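Local coordinates for nitrogenase molybdenum-iron protein beta chain (Clostridium pasteurianum, PDB 4WES), which forms, with the alpha chain, the nitrogenase component that reduces dinitrogen to ammonia, and shares an [8Fe-7S] cluster with that chain, at residues N96-T110 and G131-V143. Residues are numbered along the deposited sequence; the frame is centred on the assembly and turned at random. Where two conformers were deposited one is given.
Sequences NPDIIAVHTTCLSET and GKLVIHTNTPSYV. With CLF (Fe(8)-S(7) cluster), chain H.
Strand 99-104 and strand 133-136 pair in parallel at one side of a four-stranded sheet, and the chains running on from them converge on the [8Fe-7S] cluster. Five backbone bonds make the ladder, from Leu133 N to Asp98 O through Thr137 N to Val102 O. The buried Ile99, Ile100, Val102, Val134 and Ile135 are beta-branched, a shape that fits the extended backbone and fills both faces: Ile99 CD1 meets Ile135 CG2 at 3.9 Å on one, Val102 CG2 meets Val134 CG1 on the other. Before the strands, the Lys132 chain bends at chi2 (-66°) and brings NZ to Asn96 OD1 (2.7 Å), Pro97 O and the anti lone pair of Asp98 OD1, the last a salt bridge; Asp98 OD2 is held by Asn37.

Beyond the ladder, threonine hydroxyls take over from backbone pairing. Thr139 N gives a nearly straight bond (2.8 Å, 177°) to Thr104 OG1, whose proton goes to Glu109 OE2, while Thr139 OG1 donates to Thr104 O. Glu109 OE2 also takes Asn138 ND2 on its syn lone pair (2.8 Å), with the oxygen in the amide plane. A capping box starts helix 106-111: Thr105 OG1, at the N-cap, accepts from Leu107 N, and Ser108 OG, in the conformer given, from Thr105 N. Cys106 SG (2.4 Å) binds iron FE6, as does Ser141 OG (2.0 Å) in its given conformer. Beside them Pro140 CB lies over one face of the Tyr142 ring, toward its rim, and the ring edge receives Cys106 CB.

Strand 38-43 flanks strand 99-104 on its other side; helix 146-161 packs on Leu133 and Ile135, helix 24-33 on Ala101 and His103.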
loop_
_atom_site.group_PDB
_atom_site.type_symbol
_atom_site.label_atom_id
_atom_site.label_comp_id
_atom_site.label_asym_id
_atom_site.label_seq_id
_atom_site.Cartn_x
_atom_site.Cartn_y
_atom_site.Cartn_z
ATOM N N ASN B 96 9.414 32.640 -24.226
ATOM C CA ASN B 96 9.265 32.063 -25.557
ATOM C C ASN B 96 8.437 30.771 -25.670
ATOM O O ASN B 96 8.871 29.812 -26.291
ATOM C CB ASN B 96 10.651 31.822 -26.171
ATOM C CG ASN B 96 10.585 31.571 -27.651
ATOM O OD1 ASN B 96 9.736 32.122 -28.357
ATOM N ND2 ASN B 96 11.492 30.753 -28.129
ATOM N N PRO B 97 7.201 30.733 -25.103
ATOM C CA PRO B 97 6.325 29.620 -25.427
ATOM C C PRO B 97 5.929 29.705 -26.906
ATOM O O PRO B 97 6.058 30.769 -27.522
ATOM C CB PRO B 97 5.115 29.870 -24.519
ATOM C CG PRO B 97 5.065 31.354 -24.425
ATOM C CD PRO B 97 6.500 31.801 -24.370
ATOM N N ASP B 98 5.385 28.611 -27.445
ATOM C CA ASP B 98 4.791 28.653 -28.794
ATOM C C ASP B 98 3.338 29.151 -28.738
ATOM O O ASP B 98 2.812 29.678 -29.723
ATOM C CB ASP B 98 4.873 27.291 -29.468
ATOM C CG ASP B 98 6.284 26.914 -29.850
ATOM O OD1 ASP B 98 7.177 27.781 -29.840
ATOM O OD2 ASP B 98 6.490 25.729 -30.158
ATOM N N ILE B 99 2.688 28.941 -27.582
ATOM C CA ILE B 99 1.296 29.294 -27.387
ATOM C C ILE B 99 1.096 29.708 -25.937
ATOM O O ILE B 99 1.598 29.062 -25.028
ATOM C CB ILE B 99 0.357 28.142 -27.814
ATOM C CG1 ILE B 99 -1.102 28.526 -27.637
ATOM C CG2 ILE B 99 0.686 26.827 -27.113
ATOM C CD1 ILE B 99 -2.068 27.557 -28.298
ATOM N N ILE B 100 0.378 30.818 -25.754
ATOM C CA ILE B 100 -0.085 31.256 -24.442
ATOM C C ILE B 100 -1.558 30.883 -24.344
ATOM O O ILE B 100 -2.344 31.273 -25.195
ATOM C CB ILE B 100 0.113 32.770 -24.252
ATOM C CG1 ILE B 100 1.592 33.154 -24.379
ATOM C CG2 ILE B 100 -0.462 33.205 -22.912
ATOM C CD1 ILE B 100 1.838 34.638 -24.329
ATOM N N ALA B 101 -1.921 30.114 -23.307
ATOM C CA ALA B 101 -3.306 29.711 -23.133
ATOM C C ALA B 101 -3.861 30.429 -21.905
ATOM O O ALA B 101 -3.545 30.096 -20.774
ATOM C CB ALA B 101 -3.420 28.219 -22.956
ATOM N N VAL B 102 -4.676 31.440 -22.170
ATOM C CA VAL B 102 -5.211 32.323 -21.129
ATOM C C VAL B 102 -6.498 31.748 -20.538
ATOM O O VAL B 102 -7.392 31.310 -21.268
ATOM C CB VAL B 102 -5.527 33.708 -21.742
ATOM C CG1 VAL B 102 -6.096 34.625 -20.664
ATOM C CG2 VAL B 102 -4.267 34.314 -22.352
ATOM N N HIS B 103 -6.598 31.790 -19.208
ATOM C CA HIS B 103 -7.858 31.572 -18.542
ATOM C C HIS B 103 -8.082 32.757 -17.584
ATOM O O HIS B 103 -7.200 33.625 -17.451
ATOM C CB HIS B 103 -7.882 30.218 -17.803
ATOM C CG HIS B 103 -6.837 30.093 -16.730
ATOM N ND1 HIS B 103 -5.627 29.468 -16.925
ATOM C CD2 HIS B 103 -6.801 30.566 -15.459
ATOM C CE1 HIS B 103 -4.927 29.524 -15.797
ATOM N NE2 HIS B 103 -5.611 30.197 -14.904
ATOM N N THR B 104 -9.269 32.815 -16.976
ATOM C CA THR B 104 -9.638 33.983 -16.192
ATOM C C THR B 104 -9.906 33.584 -14.745
ATOM O O THR B 104 -9.796 32.437 -14.383
ATOM C CB THR B 104 -10.817 34.706 -16.833
ATOM O OG1 THR B 104 -11.922 33.808 -16.879
ATOM C CG2 THR B 104 -10.464 35.190 -18.233
ATOM N N THR B 105 -10.247 34.557 -13.935
ATOM C CA THR B 105 -10.563 34.332 -12.534
ATOM C C THR B 105 -11.879 34.976 -12.178
ATOM O O THR B 105 -12.443 35.707 -12.972
ATOM C CB THR B 105 -9.474 34.870 -11.579
ATOM O OG1 THR B 105 -9.536 36.294 -11.508
ATOM C CG2 THR B 105 -8.062 34.427 -11.990
ATOM N N CYS B 106 -12.352 34.750 -10.946
ATOM C CA CYS B 106 -13.543 35.478 -10.526
ATOM C C CYS B 106 -13.379 36.993 -10.628
ATOM O O CYS B 106 -14.372 37.687 -10.838
ATOM C CB CYS B 106 -13.893 35.122 -9.092
ATOM S SG CYS B 106 -12.528 35.189 -7.895
ATOM N N LEU B 107 -12.156 37.512 -10.489
ATOM C CA LEU B 107 -11.951 38.957 -10.561
ATOM C C LEU B 107 -12.206 39.465 -11.976
ATOM O O LEU B 107 -13.013 40.386 -12.184
ATOM C CB LEU B 107 -10.524 39.298 -10.168
ATOM C CG LEU B 107 -10.157 40.772 -10.192
ATOM C CD1 LEU B 107 -11.147 41.656 -9.435
ATOM C CD2 LEU B 107 -8.749 40.995 -9.691
ATOM N N SER B 108 -11.514 38.891 -12.963
ATOM C CA SER B 108 -11.687 39.391 -14.318
ATOM C C SER B 108 -13.092 39.102 -14.851
ATOM O O SER B 108 -13.608 39.889 -15.657
ATOM C CB SER B 108 -10.581 38.862 -15.216
ATOM O OG SER B 108 -10.374 37.466 -15.043
ATOM N N GLU B 109 -13.717 38.009 -14.432
ATOM C CA GLU B 109 -15.070 37.709 -14.844
ATOM C C GLU B 109 -16.075 38.684 -14.189
ATOM O O GLU B 109 -17.012 39.157 -14.848
ATOM C CB GLU B 109 -15.405 36.260 -14.546
ATOM C CG GLU B 109 -14.598 35.272 -15.409
ATOM C CD GLU B 109 -14.932 35.350 -16.888
ATOM O OE1 GLU B 109 -16.087 35.646 -17.212
ATOM O OE2 GLU B 109 -14.028 35.159 -17.711
ATOM N N THR B 110 -15.883 39.008 -12.910
ATOM C CA THR B 110 -16.769 39.974 -12.241
ATOM C C THR B 110 -16.662 41.339 -12.958
ATOM O O THR B 110 -17.662 42.039 -13.140
ATOM C CB THR B 110 -16.453 40.098 -10.744
ATOM O OG1 THR B 110 -16.727 38.854 -10.107
ATOM C CG2 THR B 110 -17.289 41.179 -10.110
ATOM N N GLY B 131 4.137 33.065 -36.040
ATOM C CA GLY B 131 4.239 31.667 -35.650
ATOM C C GLY B 131 3.807 31.368 -34.231
ATOM O O GLY B 131 3.718 30.207 -33.859
ATOM N N LYS B 132 3.551 32.413 -33.452
ATOM C CA LYS B 132 3.128 32.244 -32.060
ATOM C C LYS B 132 1.637 32.447 -31.968
ATOM O O LYS B 132 1.028 33.127 -32.798
ATOM C CB LYS B 132 3.815 33.254 -31.135
ATOM C CG LYS B 132 5.324 33.196 -31.197
ATOM C CD LYS B 132 5.881 31.896 -30.668
ATOM C CE LYS B 132 7.380 31.967 -30.454
ATOM N NZ LYS B 132 7.928 30.750 -29.835
ATOM N N LEU B 133 1.049 31.919 -30.886
ATOM C CA LEU B 133 -0.388 31.978 -30.710
ATOM C C LEU B 133 -0.771 32.404 -29.302
ATOM O O LEU B 133 -0.088 32.063 -28.323
ATOM C CB LEU B 133 -1.019 30.610 -30.977
ATOM C CG LEU B 133 -0.876 30.074 -32.389
ATOM C CD1 LEU B 133 -1.271 28.625 -32.496
ATOM C CD2 LEU B 133 -1.698 30.922 -33.344
ATOM N N VAL B 134 -1.893 33.113 -29.193
ATOM C CA VAL B 134 -2.558 33.390 -27.896
ATOM C C VAL B 134 -4.003 32.954 -28.014
ATOM O O VAL B 134 -4.722 33.395 -28.909
ATOM C CB VAL B 134 -2.506 34.893 -27.532
ATOM C CG1 VAL B 134 -3.214 35.125 -26.193
ATOM C CG2 VAL B 134 -1.072 35.409 -27.482
ATOM N N ILE B 135 -4.401 32.040 -27.132
ATOM C CA ILE B 135 -5.760 31.570 -27.074
ATOM C C ILE B 135 -6.336 31.843 -25.685
ATOM O O ILE B 135 -5.598 32.175 -24.760
ATOM C CB ILE B 135 -5.856 30.064 -27.421
ATOM C CG1 ILE B 135 -5.297 29.146 -26.345
ATOM C CG2 ILE B 135 -5.178 29.795 -28.764
ATOM C CD1 ILE B 135 -5.673 27.707 -26.544
ATOM N N HIS B 136 -7.646 31.709 -25.537
ATOM C CA HIS B 136 -8.248 31.935 -24.217
ATOM C C HIS B 136 -9.497 31.104 -24.011
ATOM O O HIS B 136 -10.142 30.646 -24.967
ATOM C CB HIS B 136 -8.611 33.415 -23.976
ATOM C CG HIS B 136 -9.990 33.787 -24.412
ATOM N ND1 HIS B 136 -10.352 34.009 -25.730
ATOM C CD2 HIS B 136 -11.103 33.964 -23.678
ATOM C CE1 HIS B 136 -11.638 34.307 -25.780
ATOM N NE2 HIS B 136 -12.118 34.279 -24.549
ATOM N N THR B 137 -9.838 30.941 -22.730
ATOM C CA THR B 137 -11.164 30.568 -22.297
ATOM C C THR B 137 -11.578 31.476 -21.138
ATOM O O THR B 137 -10.783 32.272 -20.671
ATOM C CB THR B 137 -11.274 29.085 -21.913
ATOM O OG1 THR B 137 -12.638 28.758 -21.676
ATOM C CG2 THR B 137 -10.453 28.763 -20.716
ATOM N N ASN B 138 -12.846 31.376 -20.748
ATOM C CA ASN B 138 -13.395 32.115 -19.605
ATOM C C ASN B 138 -13.759 31.124 -18.520
ATOM O O ASN B 138 -14.512 30.164 -18.769
ATOM C CB ASN B 138 -14.641 32.918 -20.025
ATOM C CG ASN B 138 -14.310 33.984 -21.039
ATOM O OD1 ASN B 138 -14.330 33.740 -22.268
ATOM N ND2 ASN B 138 -13.958 35.165 -20.555
ATOM N N THR B 139 -13.219 31.337 -17.335
ATOM C CA THR B 139 -13.291 30.378 -16.223
ATOM C C THR B 139 -13.709 31.045 -14.910
ATOM O O THR B 139 -12.943 31.096 -13.953
ATOM C CB THR B 139 -11.946 29.641 -16.088
ATOM O OG1 THR B 139 -10.859 30.569 -16.079
ATOM C CG2 THR B 139 -11.744 28.678 -17.235
ATOM N N PRO B 140 -14.952 31.533 -14.856
ATOM C CA PRO B 140 -15.450 32.108 -13.599
ATOM C C PRO B 140 -15.508 31.097 -12.480
ATOM O O PRO B 140 -16.172 30.079 -12.581
ATOM C CB PRO B 140 -16.844 32.586 -13.960
ATOM C CG PRO B 140 -17.274 31.704 -15.099
ATOM C CD PRO B 140 -15.994 31.465 -15.886
ATOM N N SER B 141 -14.834 31.407 -11.380
ATOM C CA SER B 141 -14.703 30.434 -10.300
ATOM C C SER B 141 -15.976 30.237 -9.484
ATOM O O SER B 141 -16.089 29.256 -8.724
ATOM C CB SER B 141 -13.567 30.819 -9.369
ATOM O OG SER B 141 -13.571 32.172 -9.038
ATOM N N TYR B 142 -16.911 31.160 -9.612
ATOM C CA TYR B 142 -18.214 31.035 -8.999
ATOM C C TYR B 142 -19.168 30.151 -9.803
ATOM O O TYR B 142 -20.300 29.977 -9.393
ATOM C CB TYR B 142 -18.778 32.422 -8.746
ATOM C CG TYR B 142 -18.687 33.380 -9.899
ATOM C CD1 TYR B 142 -17.664 34.317 -9.952
ATOM C CD2 TYR B 142 -19.609 33.385 -10.939
ATOM C CE1 TYR B 142 -17.567 35.212 -10.996
ATOM C CE2 TYR B 142 -19.539 34.292 -11.977
ATOM C CZ TYR B 142 -18.517 35.232 -11.994
ATOM O OH TYR B 142 -18.416 36.147 -13.022
ATOM N N VAL B 143 -18.729 29.586 -10.929
ATOM C CA VAL B 143 -19.489 28.609 -11.671
ATOM C C VAL B 143 -18.767 27.271 -11.615
ATOM O O VAL B 143 -17.561 27.175 -11.903
ATOM C CB VAL B 143 -19.666 29.037 -13.141
ATOM C CG1 VAL B 143 -20.360 27.949 -13.945
ATOM C CG2 VAL B 143 -20.394 30.371 -13.228
HETATM FE FE1 CLF H . -8.437 36.759 -5.433
HETATM FE FE2 CLF H . -7.164 34.697 -6.032
HETATM FE FE3 CLF H . -6.431 35.952 -3.682
HETATM FE FE4 CLF H . -8.778 34.621 -3.956
HETATM S S1 CLF H . -9.634 34.834 -6.175
HETATM S S2A CLF H . -6.140 36.741 -5.844
HETATM S S4A CLF H . -6.692 33.707 -4.002
HETATM S S3A CLF H . -8.543 36.760 -3.103
HETATM FE FE5 CLF H . -10.464 31.743 -4.834
HETATM FE FE6 CLF H . -12.064 32.868 -7.875
HETATM FE FE7 CLF H . -10.449 30.702 -7.369
HETATM FE FE8 CLF H . -8.957 32.940 -7.416
HETATM S S2B CLF H . -12.238 31.413 -6.113
HETATM S S3B CLF H . -10.246 32.189 -9.133
HETATM S S4B CLF H . -8.613 31.115 -6.030
HETATM O O HOH W 1 10.837 31.027 -31.126
#